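Local coordinates for protein carboxylesterase (Uncultured bacterium, PDB 5GMX) that hydrolyses carboxylic ester bonds as a family VIII carboxylesterase and also acts on oxyimino cephalosporins, probably through a serine nucleophile of the beta-lactamase type, at residues G82-Y92 against I293-M302; M318-L326 against N335-G343. One frame throughout, in Å; residues are numbered along the deposited sequence.

Contact 1 of 2, residues G82-Y92 against I293-M302; sequences GVLADEGLIDY and IISAKGIAEM
The flat carboxylate of Asp86 is gripped by Ser295 at both oxygens. OD1 takes the hydroxyl of Ser295 on its syn side, with Ser295 OG 2.6 Å from Asp86 OD1, while OD2 receives the backbone N-H of Ser295 from above the carboxylate plane in a nearly straight bond (Ser295 N to Asp86 OD2, 3.0 Å). Two bonds to one residue, with a water also donating to OD2, fix the rotation of the group. The ring of Tyr92 has a bridging water in plane at its edge, and its OH lies against Met302 CB at 3.3 Å. Ser295 is the N-cap of helix 296-302: Gly298 N donates to its OG, so the hydroxyl that caps the helix is itself held by Asp86 OD1. With CG anti to the backbone N (chi1 -170°), Asp86 extends toward 293-302 and meets Ile294, whose CG1 lies 3.4 Å from Asp86 OD2. The same water at the Tyr92 edge donates to Gly82 O and Gly298 O, joining the two backbones. The end of helix 72-86, followed by a Schellman motif at Gly88, thus packs on helix 296-302; the N-to-C directions of 82-86 and 296-302 differ by 124°. Helix 272-283 lies against Ile294 and helix 113-117 against Tyr92.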
ATOM      1  N   GLY A  82       0.459  -5.009 -11.759  1.00 12.30           N
ATOM      2  CA  GLY A  82       1.551  -4.631 -12.619  1.00 13.58           C
ATOM      3  C   GLY A  82       2.329  -5.835 -13.096  1.00 14.46           C
ATOM      4  O   GLY A  82       2.656  -5.944 -14.286  1.00 13.35           O
ATOM      5  N   VAL A  83       2.601  -6.760 -12.175  1.00 12.69           N
ATOM      6  CA  VAL A  83       3.401  -7.926 -12.529  1.00 14.95           C
ATOM      7  C   VAL A  83       2.602  -8.740 -13.527  1.00 16.63           C
ATOM      8  O   VAL A  83       3.137  -9.185 -14.556  1.00 15.81           O
ATOM      9  CB  VAL A  83       3.781  -8.772 -11.293  1.00 17.43           C
ATOM     10  CG1 VAL A  83       4.355 -10.128 -11.711  1.00 19.49           C
ATOM     11  CG2 VAL A  83       4.767  -7.995 -10.411  1.00 14.86           C
ATOM     12  N   LEU A  84       1.305  -8.885 -13.253  1.00 10.60           N
ATOM     13  CA  LEU A  84       0.475  -9.691 -14.134  1.00 15.68           C
ATOM     14  C   LEU A  84       0.334  -9.000 -15.480  1.00 18.71           C
ATOM     15  O   LEU A  84       0.221  -9.672 -16.504  1.00 16.35           O
ATOM     16  CB  LEU A  84      -0.908  -9.952 -13.518  1.00 18.29           C
ATOM     17  CG  LEU A  84      -0.910 -10.884 -12.299  1.00 21.43           C
ATOM     18  CD1 LEU A  84      -2.293 -10.927 -11.674  1.00 18.71           C
ATOM     19  CD2 LEU A  84      -0.443 -12.285 -12.680  1.00 17.78           C
ATOM     20  N   ALA A  85       0.373  -7.664 -15.488  1.00 15.48           N
ATOM     21  CA  ALA A  85       0.253  -6.980 -16.763  1.00 13.49           C
ATOM     22  C   ALA A  85       1.542  -7.208 -17.539  1.00 18.75           C
ATOM     23  O   ALA A  85       1.526  -7.376 -18.762  1.00 14.17           O
ATOM     24  CB  ALA A  85      -0.021  -5.500 -16.571  1.00 15.16           C
ATOM     25  N   ASP A  86       2.653  -7.280 -16.801  1.00 20.64           N
ATOM     26  CA  ASP A  86       3.967  -7.404 -17.419  1.00 17.84           C
ATOM     27  C   ASP A  86       4.118  -8.784 -18.046  1.00 19.63           C
ATOM     28  O   ASP A  86       4.828  -8.939 -19.032  1.00 23.10           O
ATOM     29  CB  ASP A  86       5.079  -7.162 -16.388  1.00 19.90           C
ATOM     30  CG  ASP A  86       6.463  -7.045 -17.025  1.00 26.98           C
ATOM     31  OD1 ASP A  86       6.624  -6.222 -17.957  1.00 26.79           O
ATOM     32  OD2 ASP A  86       7.384  -7.784 -16.599  1.00 24.45           O
ATOM     33  N   GLU A  87       3.431  -9.774 -17.484  1.00 18.37           N
ATOM     34  CA  GLU A  87       3.433 -11.132 -18.034  1.00 20.33           C
ATOM     35  C   GLU A  87       2.468 -11.289 -19.214  1.00 20.63           C
ATOM     36  O   GLU A  87       2.422 -12.342 -19.840  1.00 18.25           O
ATOM     37  CB  GLU A  87       3.049 -12.157 -16.964  1.00 22.56           C
ATOM     38  CG  GLU A  87       3.988 -12.243 -15.778  1.00 24.56           C
ATOM     39  CD  GLU A  87       3.428 -13.137 -14.674  1.00 34.94           C
ATOM     40  OE1 GLU A  87       2.360 -13.755 -14.890  1.00 34.38           O
ATOM     41  OE2 GLU A  87       4.043 -13.213 -13.589  1.00 44.38           O
ATOM     42  N   GLY A  88       1.680 -10.257 -19.498  1.00 17.96           N
ATOM     43  CA  GLY A  88       0.769 -10.285 -20.631  1.00 20.07           C
ATOM     44  C   GLY A  88      -0.627 -10.810 -20.323  1.00 20.33           C
ATOM     45  O   GLY A  88      -1.418 -11.049 -21.235  1.00 28.33           O
ATOM     46  N   LEU A  89      -0.946 -10.976 -19.044  1.00 16.46           N
ATOM     47  CA  LEU A  89      -2.261 -11.484 -18.660  1.00 17.22           C
ATOM     48  C   LEU A  89      -3.291 -10.355 -18.537  1.00 15.99           C
ATOM     49  O   LEU A  89      -4.490 -10.590 -18.644  1.00 17.17           O
ATOM     50  CB  LEU A  89      -2.173 -12.260 -17.346  1.00 13.55           C
ATOM     51  CG  LEU A  89      -1.394 -13.570 -17.435  1.00 20.53           C
ATOM     52  CD1 LEU A  89      -1.212 -14.170 -16.058  1.00 19.46           C
ATOM     53  CD2 LEU A  89      -2.121 -14.538 -18.347  1.00 18.15           C
ATOM     54  N   ILE A  90      -2.816  -9.131 -18.325  1.00 15.73           N
ATOM     55  CA  ILE A  90      -3.703  -7.977 -18.194  1.00 17.76           C
ATOM     56  C   ILE A  90      -3.294  -6.851 -19.131  1.00 19.58           C
ATOM     57  O   ILE A  90      -2.122  -6.492 -19.193  1.00 20.45           O
ATOM     58  CB  ILE A  90      -3.704  -7.434 -16.760  1.00 17.08           C
ATOM     59  CG1 ILE A  90      -4.146  -8.529 -15.791  1.00 16.89           C
ATOM     60  CG2 ILE A  90      -4.585  -6.184 -16.662  1.00 18.64           C
ATOM     61  CD1 ILE A  90      -4.097  -8.125 -14.321  1.00 15.83           C
ATOM     62  N   ASP A  91      -4.261  -6.310 -19.868  1.00 17.79           N
ATOM     63  CA  ASP A  91      -4.055  -5.114 -20.672  1.00 20.45           C
ATOM     64  C   ASP A  91      -4.720  -3.931 -19.981  1.00 14.77           C
ATOM     65  O   ASP A  91      -5.942  -3.890 -19.851  1.00 16.50           O
ATOM     66  CB  ASP A  91      -4.612  -5.319 -22.087  1.00 19.36           C
ATOM     67  CG  ASP A  91      -4.435  -4.096 -22.995  1.00 27.70           C
ATOM     68  OD1 ASP A  91      -4.040  -2.991 -22.532  1.00 23.82           O
ATOM     69  OD2 ASP A  91      -4.688  -4.256 -24.207  1.00 27.37           O
ATOM     70  N   TYR A  92      -3.920  -2.944 -19.586  1.00 17.88           N
ATOM     71  CA  TYR A  92      -4.446  -1.786 -18.862  1.00 16.48           C
ATOM     72  C   TYR A  92      -5.539  -1.064 -19.644  1.00 17.94           C
ATOM     73  O   TYR A  92      -6.427  -0.454 -19.059  1.00 16.82           O
ATOM     74  CB  TYR A  92      -3.327  -0.802 -18.535  1.00 16.30           C
ATOM     75  CG  TYR A  92      -2.517  -1.205 -17.344  1.00 13.33           C
ATOM     76  CD1 TYR A  92      -3.093  -1.253 -16.084  1.00 14.11           C
ATOM     77  CD2 TYR A  92      -1.176  -1.549 -17.474  1.00 14.29           C
ATOM     78  CE1 TYR A  92      -2.359  -1.627 -14.988  1.00 16.47           C
ATOM     79  CE2 TYR A  92      -0.428  -1.924 -16.372  1.00 15.42           C
ATOM     80  CZ  TYR A  92      -1.028  -1.958 -15.128  1.00 15.45           C
ATOM     81  OH  TYR A  92      -0.310  -2.325 -14.011  1.00 19.80           O
ATOM     82  N   ILE A 293      11.454  -9.514 -10.434  1.00 16.01           N
ATOM     83  CA  ILE A 293      10.026  -9.795 -10.319  1.00 15.79           C
ATOM     84  C   ILE A 293       9.245  -9.144 -11.463  1.00 14.84           C
ATOM     85  O   ILE A 293       8.111  -9.527 -11.739  1.00 14.41           O
ATOM     86  CB  ILE A 293       9.439  -9.309  -8.971  1.00 14.21           C
ATOM     87  CG1 ILE A 293       9.731  -7.824  -8.745  1.00 15.50           C
ATOM     88  CG2 ILE A 293       9.969 -10.141  -7.803  1.00 16.21           C
ATOM     89  CD1 ILE A 293       8.994  -7.236  -7.554  1.00 12.35           C
ATOM     90  N   ILE A 294       9.865  -8.182 -12.133  1.00 14.63           N
ATOM     91  CA  ILE A 294       9.200  -7.483 -13.225  1.00 18.15           C
ATOM     92  C   ILE A 294      10.200  -6.774 -14.143  1.00 18.27           C
ATOM     93  O   ILE A 294      11.299  -6.430 -13.719  1.00 15.49           O
ATOM     94  CB  ILE A 294       8.187  -6.459 -12.667  1.00 16.45           C
ATOM     95  CG1 ILE A 294       7.196  -6.035 -13.740  1.00 17.08           C
ATOM     96  CG2 ILE A 294       8.902  -5.247 -12.067  1.00  9.01           C
ATOM     97  CD1 ILE A 294       6.131  -5.175 -13.199  1.00 16.83           C
ATOM     98  N   SER A 295       9.823  -6.582 -15.405  1.00 13.79           N
ATOM     99  CA  SER A 295      10.632  -5.803 -16.339  1.00 17.13           C
ATOM    100  C   SER A 295      10.454  -4.293 -16.109  1.00 16.63           C
ATOM    101  O   SER A 295       9.453  -3.853 -15.541  1.00 15.02           O
ATOM    102  CB  SER A 295      10.276  -6.156 -17.791  1.00 17.83           C
ATOM    103  OG  SER A 295       9.086  -5.497 -18.195  1.00 18.17           O
ATOM    104  N   ALA A 296      11.435  -3.505 -16.543  1.00 15.19           N
ATOM    105  CA  ALA A 296      11.370  -2.043 -16.432  1.00 13.18           C
ATOM    106  C   ALA A 296      10.200  -1.440 -17.232  1.00 14.38           C
ATOM    107  O   ALA A 296       9.610  -0.434 -16.826  1.00 16.02           O
ATOM    108  CB  ALA A 296      12.682  -1.430 -16.883  1.00 16.46           C
ATOM    109  N   LYS A 297       9.890  -2.046 -18.377  1.00 16.63           N
ATOM    110  CA  LYS A 297       8.719  -1.664 -19.166  1.00 12.97           C
ATOM    111  C   LYS A 297       7.457  -1.801 -18.327  1.00 14.21           C
ATOM    112  O   LYS A 297       6.592  -0.927 -18.354  1.00 16.34           O
ATOM    113  CB  LYS A 297       8.614  -2.531 -20.432  1.00 14.20           C
ATOM    114  CG  LYS A 297       7.178  -2.799 -20.927  1.00 25.98           C
ATOM    115  CD  LYS A 297       6.776  -4.246 -20.671  1.00 25.64           C
ATOM    116  CE  LYS A 297       5.503  -4.643 -21.403  1.00 29.35           C
ATOM    117  NZ  LYS A 297       4.228  -4.307 -20.680  1.00 28.97           N
ATOM    118  N   GLY A 298       7.374  -2.884 -17.556  1.00 15.10           N
ATOM    119  CA  GLY A 298       6.215  -3.136 -16.715  1.00 17.69           C
ATOM    120  C   GLY A 298       6.004  -2.057 -15.670  1.00 17.47           C
ATOM    121  O   GLY A 298       4.866  -1.621 -15.410  1.00 12.74           O
ATOM    122  N   ILE A 299       7.113  -1.616 -15.082  1.00 13.34           N
ATOM    123  CA  ILE A 299       7.094  -0.539 -14.103  1.00 11.87           C
ATOM    124  C   ILE A 299       6.659   0.767 -14.746  1.00 15.36           C
ATOM    125  O   ILE A 299       5.801   1.468 -14.207  1.00 13.85           O
ATOM    126  CB  ILE A 299       8.469  -0.366 -13.434  1.00 14.79           C
ATOM    127  CG1 ILE A 299       8.790  -1.588 -12.571  1.00 14.13           C
ATOM    128  CG2 ILE A 299       8.512   0.901 -12.581  1.00 13.10           C
ATOM    129  CD1 ILE A 299      10.257  -1.679 -12.147  1.00 13.34           C
ATOM    130  N   ALA A 300       7.224   1.083 -15.910  1.00 15.11           N
ATOM    131  CA  ALA A 300       6.795   2.271 -16.648  1.00 15.61           C
ATOM    132  C   ALA A 300       5.288   2.253 -16.928  1.00 14.99           C
ATOM    133  O   ALA A 300       4.596   3.274 -16.784  1.00 15.30           O
ATOM    134  CB  ALA A 300       7.569   2.389 -17.958  1.00 15.49           C
ATOM    135  N   GLU A 301       4.771   1.092 -17.317  1.00 16.04           N
ATOM    136  CA  GLU A 301       3.357   0.990 -17.666  1.00 16.10           C
ATOM    137  C   GLU A 301       2.437   1.125 -16.446  1.00 15.68           C
ATOM    138  O   GLU A 301       1.395   1.762 -16.546  1.00 11.67           O
ATOM    139  CB  GLU A 301       3.070  -0.328 -18.403  1.00 18.36           C
ATOM    140  CG  GLU A 301       3.616  -0.392 -19.826  1.00 19.57           C
ATOM    141  CD  GLU A 301       2.954   0.633 -20.751  1.00 35.16           C
ATOM    142  OE1 GLU A 301       1.777   0.994 -20.513  1.00 36.50           O
ATOM    143  OE2 GLU A 301       3.613   1.090 -21.711  1.00 36.84           O
HETATM  144  N   MSE A 302       2.812   0.545 -15.302  1.00 15.14           N
HETATM  145  CA  MSE A 302       1.945   0.657 -14.120  1.00 14.90           C
HETATM  146  C   MSE A 302       2.026   2.036 -13.450  1.00 14.42           C
HETATM  147  O   MSE A 302       1.166   2.380 -12.635  1.00 15.23           O
HETATM  148  CB  MSE A 302       2.259  -0.454 -13.095  1.00 17.73           C
HETATM  149  CG  MSE A 302       3.210  -0.101 -11.943  1.00 29.17           C
HETATM  150 SE   MSE A 302       3.973  -1.751 -11.117  1.00 45.94          SE
HETATM  151  CE  MSE A 302       4.147  -2.637 -12.790  1.00 27.90           C
TER
HETATM  152  O   HOH W   1       2.914  -3.450 -15.956  1.00 13.30           O
HETATM  153  O   HOH W   2       3.006  -7.278 -21.387  1.00 28.01           O
HETATM  154  O   HOH W   3       6.936 -10.120 -14.961  1.00 28.82           O

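Contact 2 of 2, residues M318-L326 against N335-G343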
HETATM    1  N   MSE A 318      -5.255  14.808  -6.461  1.00 20.01           N
HETATM    2  CA  MSE A 318      -4.439  13.613  -6.449  1.00 18.80           C
HETATM    3  C   MSE A 318      -3.945  13.346  -7.850  1.00 18.40           C
HETATM    4  O   MSE A 318      -4.679  13.534  -8.838  1.00 24.19           O
HETATM    5  CB  MSE A 318      -5.221  12.412  -5.918  1.00 18.28           C
HETATM    6  CG  MSE A 318      -5.713  12.579  -4.499  1.00 18.64           C
HETATM    7 SE   MSE A 318      -4.179  12.626  -3.263  1.00 46.98          SE
HETATM    8  CE  MSE A 318      -3.591  10.769  -3.467  1.00 34.22           C
ATOM      9  N   ARG A 319      -2.685  12.929  -7.918  1.00 16.36           N
ATOM     10  CA  ARG A 319      -2.048  12.534  -9.159  1.00 15.43           C
ATOM     11  C   ARG A 319      -1.936  11.010  -9.202  1.00 15.06           C
ATOM     12  O   ARG A 319      -0.995  10.427  -8.658  1.00 17.11           O
ATOM     13  CB  ARG A 319      -0.676  13.191  -9.283  1.00 17.83           C
ATOM     14  CG  ARG A 319      -0.036  13.016 -10.634  1.00 18.54           C
ATOM     15  CD  ARG A 319       1.313  13.693 -10.671  1.00 22.39           C
ATOM     16  NE  ARG A 319       2.072  13.289 -11.847  1.00 23.54           N
ATOM     17  CZ  ARG A 319       3.384  13.106 -11.864  1.00 21.95           C
ATOM     18  NH1 ARG A 319       4.102  13.297 -10.762  1.00 19.46           N
ATOM     19  NH2 ARG A 319       3.977  12.742 -12.992  1.00 22.09           N
ATOM     20  N   TRP A 320      -2.916  10.379  -9.842  1.00 19.51           N
ATOM     21  CA  TRP A 320      -3.040   8.926  -9.857  1.00 17.40           C
ATOM     22  C   TRP A 320      -2.440   8.281 -11.101  1.00 17.33           C
ATOM     23  O   TRP A 320      -2.680   8.729 -12.249  1.00 19.54           O
ATOM     24  CB  TRP A 320      -4.516   8.507  -9.768  1.00 17.98           C
ATOM     25  CG  TRP A 320      -5.208   8.795  -8.471  1.00 14.05           C
ATOM     26  CD1 TRP A 320      -6.250   9.663  -8.274  1.00 16.51           C
ATOM     27  CD2 TRP A 320      -4.947   8.191  -7.199  1.00 18.21           C
ATOM     28  NE1 TRP A 320      -6.641   9.647  -6.959  1.00 14.42           N
ATOM     29  CE2 TRP A 320      -5.858   8.756  -6.274  1.00 16.41           C
ATOM     30  CE3 TRP A 320      -4.031   7.234  -6.746  1.00 19.61           C
ATOM     31  CZ2 TRP A 320      -5.877   8.397  -4.929  1.00 18.42           C
ATOM     32  CZ3 TRP A 320      -4.051   6.878  -5.407  1.00 18.02           C
ATOM     33  CH2 TRP A 320      -4.967   7.461  -4.513  1.00 21.87           C
ATOM     34  N   SER A 321      -1.685   7.212 -10.855  1.00 14.98           N
ATOM     35  CA  SER A 321      -1.281   6.283 -11.896  1.00 14.19           C
ATOM     36  C   SER A 321      -2.139   5.022 -11.781  1.00 18.14           C
ATOM     37  O   SER A 321      -3.190   5.034 -11.134  1.00 16.06           O
ATOM     38  CB  SER A 321       0.208   5.940 -11.780  1.00 17.22           C
ATOM     39  OG  SER A 321       0.484   5.231 -10.584  1.00 16.32           O
ATOM     40  N   ARG A 322      -1.677   3.916 -12.358  1.00 15.67           N
ATOM     41  CA  ARG A 322      -2.431   2.671 -12.270  1.00 13.82           C
ATOM     42  C   ARG A 322      -2.238   2.011 -10.907  1.00 15.32           C
ATOM     43  O   ARG A 322      -1.690   0.915 -10.805  1.00 15.76           O
ATOM     44  CB  ARG A 322      -2.036   1.709 -13.388  1.00 14.07           C
ATOM     45  CG  ARG A 322      -2.568   2.102 -14.766  1.00 15.55           C
ATOM     46  CD  ARG A 322      -1.579   2.929 -15.556  1.00 18.73           C
ATOM     47  NE  ARG A 322      -2.155   3.293 -16.842  1.00 18.27           N
ATOM     48  CZ  ARG A 322      -1.848   2.711 -17.992  1.00 18.58           C
ATOM     49  NH1 ARG A 322      -0.932   1.751 -18.025  1.00 16.59           N
ATOM     50  NH2 ARG A 322      -2.439   3.106 -19.113  1.00 19.99           N
ATOM     51  N   GLY A 323      -2.677   2.699  -9.859  1.00 14.69           N
ATOM     52  CA  GLY A 323      -2.653   2.146  -8.520  1.00 14.36           C
ATOM     53  C   GLY A 323      -1.760   2.884  -7.545  1.00 15.91           C
ATOM     54  O   GLY A 323      -1.953   2.789  -6.336  1.00 15.08           O
ATOM     55  N   PHE A 324      -0.767   3.601  -8.059  1.00 16.10           N
ATOM     56  CA  PHE A 324       0.184   4.300  -7.196  1.00 15.20           C
ATOM     57  C   PHE A 324      -0.062   5.794  -7.163  1.00 13.89           C
ATOM     58  O   PHE A 324      -0.462   6.384  -8.158  1.00 15.23           O
ATOM     59  CB  PHE A 324       1.621   4.047  -7.655  1.00 14.46           C
ATOM     60  CG  PHE A 324       2.048   2.613  -7.561  1.00 12.82           C
ATOM     61  CD1 PHE A 324       2.594   2.119  -6.383  1.00 11.28           C
ATOM     62  CD2 PHE A 324       1.909   1.764  -8.649  1.00 15.71           C
ATOM     63  CE1 PHE A 324       3.011   0.801  -6.292  1.00 14.69           C
ATOM     64  CE2 PHE A 324       2.315   0.440  -8.570  1.00 20.31           C
ATOM     65  CZ  PHE A 324       2.869  -0.041  -7.387  1.00 17.78           C
ATOM     66  N   ILE A 325       0.193   6.395  -6.009  1.00 13.34           N
ATOM     67  CA  ILE A 325       0.271   7.840  -5.896  1.00 16.31           C
ATOM     68  C   ILE A 325       1.546   8.330  -6.572  1.00 14.06           C
ATOM     69  O   ILE A 325       2.638   7.849  -6.271  1.00 19.73           O
ATOM     70  CB  ILE A 325       0.285   8.297  -4.426  1.00 19.85           C
ATOM     71  CG1 ILE A 325      -1.013   7.889  -3.719  1.00 20.47           C
ATOM     72  CG2 ILE A 325       0.506   9.801  -4.335  1.00 18.90           C
ATOM     73  CD1 ILE A 325      -0.986   8.173  -2.219  1.00 17.84           C
ATOM     74  N   LEU A 326       1.408   9.268  -7.494  1.00 14.89           N
ATOM     75  CA  LEU A 326       2.573   9.890  -8.107  1.00 14.98           C
ATOM     76  C   LEU A 326       2.934  11.140  -7.317  1.00 14.04           C
ATOM     77  O   LEU A 326       2.068  11.781  -6.716  1.00 15.82           O
ATOM     78  CB  LEU A 326       2.318  10.224  -9.578  1.00 17.48           C
ATOM     79  CG  LEU A 326       2.074   9.033 -10.513  1.00 17.93           C
ATOM     80  CD1 LEU A 326       1.905   9.496 -11.965  1.00 15.79           C
ATOM     81  CD2 LEU A 326       3.189   8.021 -10.411  1.00 17.01           C
ATOM     82  N   ASN A 335      12.574  13.763  -6.602  1.00 22.15           N
ATOM     83  CA  ASN A 335      12.272  13.271  -7.947  1.00 25.07           C
ATOM     84  C   ASN A 335      10.771  13.428  -8.204  1.00 28.17           C
ATOM     85  O   ASN A 335       9.946  12.803  -7.523  1.00 23.14           O
ATOM     86  CB  ASN A 335      12.735  11.810  -8.119  1.00 26.08           C
ATOM     87  CG  ASN A 335      12.391  11.223  -9.493  1.00 32.63           C
ATOM     88  OD1 ASN A 335      11.917  11.921 -10.393  1.00 32.07           O
ATOM     89  ND2 ASN A 335      12.645   9.924  -9.655  1.00 26.32           N
ATOM     90  N   PRO A 336      10.409  14.280  -9.180  1.00 24.59           N
ATOM     91  CA  PRO A 336       8.995  14.578  -9.463  1.00 28.18           C
ATOM     92  C   PRO A 336       8.199  13.360  -9.942  1.00 26.00           C
ATOM     93  O   PRO A 336       6.976  13.377  -9.847  1.00 26.16           O
ATOM     94  CB  PRO A 336       9.070  15.649 -10.566  1.00 23.09           C
ATOM     95  CG  PRO A 336      10.398  15.441 -11.210  1.00 30.50           C
ATOM     96  CD  PRO A 336      11.320  14.999 -10.091  1.00 26.84           C
ATOM     97  N   ASP A 337       8.880  12.325 -10.429  1.00 27.82           N
ATOM     98  CA  ASP A 337       8.206  11.123 -10.918  1.00 27.55           C
ATOM     99  C   ASP A 337       8.317   9.917  -9.970  1.00 25.01           C
ATOM    100  O   ASP A 337       8.092   8.774 -10.375  1.00 24.95           O
ATOM    101  CB  ASP A 337       8.743  10.758 -12.300  1.00 30.33           C
ATOM    102  CG  ASP A 337       8.350  11.777 -13.357  1.00 34.51           C
ATOM    103  OD1 ASP A 337       7.318  12.465 -13.162  1.00 25.23           O
ATOM    104  OD2 ASP A 337       9.061  11.882 -14.382  1.00 46.80           O
ATOM    105  N   ALA A 338       8.655  10.183  -8.714  1.00 18.74           N
ATOM    106  CA  ALA A 338       8.629   9.161  -7.680  1.00 15.72           C
ATOM    107  C   ALA A 338       7.205   8.640  -7.490  1.00 18.27           C
ATOM    108  O   ALA A 338       6.229   9.370  -7.714  1.00 18.24           O
ATOM    109  CB  ALA A 338       9.176   9.714  -6.373  1.00 16.87           C
ATOM    110  N   PHE A 339       7.069   7.370  -7.122  1.00 15.75           N
ATOM    111  CA  PHE A 339       5.712   6.824  -6.942  1.00 12.68           C
ATOM    112  C   PHE A 339       5.662   5.932  -5.714  1.00 15.35           C
ATOM    113  O   PHE A 339       6.664   5.317  -5.344  1.00 12.46           O
ATOM    114  CB  PHE A 339       5.264   6.039  -8.183  1.00 11.76           C
ATOM    115  CG  PHE A 339       6.114   4.835  -8.470  1.00 13.95           C
ATOM    116  CD1 PHE A 339       7.276   4.951  -9.225  1.00 14.64           C
ATOM    117  CD2 PHE A 339       5.757   3.585  -7.978  1.00 13.97           C
ATOM    118  CE1 PHE A 339       8.063   3.840  -9.482  1.00 13.66           C
ATOM    119  CE2 PHE A 339       6.540   2.469  -8.236  1.00 14.48           C
ATOM    120  CZ  PHE A 339       7.697   2.598  -8.987  1.00 15.90           C
ATOM    121  N   GLY A 340       4.503   5.837  -5.089  1.00 14.05           N
ATOM    122  CA  GLY A 340       4.366   4.966  -3.946  1.00 13.65           C
ATOM    123  C   GLY A 340       2.969   5.011  -3.384  1.00 13.90           C
ATOM    124  O   GLY A 340       2.018   5.296  -4.098  1.00 11.69           O
ATOM    125  N   HIS A 341       2.850   4.694  -2.102  1.00 12.16           N
ATOM    126  CA  HIS A 341       1.579   4.818  -1.419  1.00 13.32           C
ATOM    127  C   HIS A 341       1.799   4.977   0.073  1.00 14.31           C
ATOM    128  O   HIS A 341       2.740   4.425   0.641  1.00 14.86           O
ATOM    129  CB  HIS A 341       0.674   3.613  -1.689  1.00 14.94           C
ATOM    130  CG  HIS A 341      -0.755   3.991  -1.926  1.00 12.63           C
ATOM    131  ND1 HIS A 341      -1.578   4.447  -0.921  1.00 15.46           N
ATOM    132  CD2 HIS A 341      -1.498   4.000  -3.057  1.00 13.54           C
ATOM    133  CE1 HIS A 341      -2.772   4.717  -1.421  1.00 21.16           C
ATOM    134  NE2 HIS A 341      -2.751   4.451  -2.716  1.00 14.59           N
ATOM    135  N   SER A 342       0.927   5.761   0.690  1.00 18.02           N
ATOM    136  CA  SER A 342       1.006   6.021   2.111  1.00 16.81           C
ATOM    137  C   SER A 342      -0.200   5.434   2.818  1.00 19.69           C
ATOM    138  O   SER A 342      -1.206   5.110   2.187  1.00 16.66           O
ATOM    139  CB  SER A 342       1.097   7.522   2.367  1.00 16.94           C
ATOM    140  OG  SER A 342       2.152   8.086   1.616  1.00 19.96           O
ATOM    141  N   GLY A 343      -0.108   5.329   4.135  1.00 17.16           N
ATOM    142  CA  GLY A 343      -1.191   4.768   4.906  1.00 17.16           C
ATOM    143  C   GLY A 343      -1.628   5.669   6.037  1.00 22.52           C
ATOM    144  O   GLY A 343      -0.855   6.475   6.557  1.00 20.35           O
TER
HETATM  145  O   HOH W   4      -4.291   3.374  -4.831  1.00 19.04           O
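With CG1 beside its backbone N (chi1 -62°) and the chain extended at chi2, Ile325 carries CD1 over the centre of the His341 ring, a CH-pi contact 4.0 Å from the centroid. The partners sit on neighbouring antiparallel strands, 325-326 and 339-342, at one border of the main sheet of this beta-lactamase-like fold. Ile325 and Gly340 form a hydrogen-bonded pair, joined by two backbone bonds, and Leu326 and Phe339 the adjoining non-hydrogen-bonded pair. On the face that carries Leu326 and Phe339, Leu326 CD2 touches Phe339 CB at 3.6 Å. Phe339 CG stands between its backbone N and carbonyl carbon (chi1 63°), which turns the ring edge toward the face of Phe324 in a T-shaped stack with centroids 5.2 Å apart. From the preceding strand 317-320, Arg319 reaches across to the turn 335-338 with its in-plane guanidinium edge: NH1 donates to Pro336 O at 3.0 Å, and NH2 makes a long, weak hydrogen bond (Arg319 NH2 to Asp337 OD1, 3.4 Å) as part of a salt bridge, while Glu305 takes NE. The His341 side chain is about 6 Å from the bound phenylmethanesulfonic acid, which touches Gly343. His341 ND1 donates in its ring plane to Ser342 O, and a water lies 2.8 Å from both His341 NE2 and Gly323 O.

Of the four segments, 82-92 comes first, at the end of helix 72-86. Some 200 residues later, 293-302 returns to it, so contact 1 closes a long loop rich in helix. Contact 2 opens only afterwards and closes a short one, bringing 335-343 back beside 318-326; the two follow in series and neither encloses the other. Their centres are 16 Å apart, yet they touch directly: Arg322 NH1 lies 2.8 Å from Glu301 O, a probable hydrogen bond, and Phe324 CE2 packs at 3.5 Å on Met302 CG. Together they tie the end of helix 72-86 and the short helix 296-302 to the border strands of the main sheet.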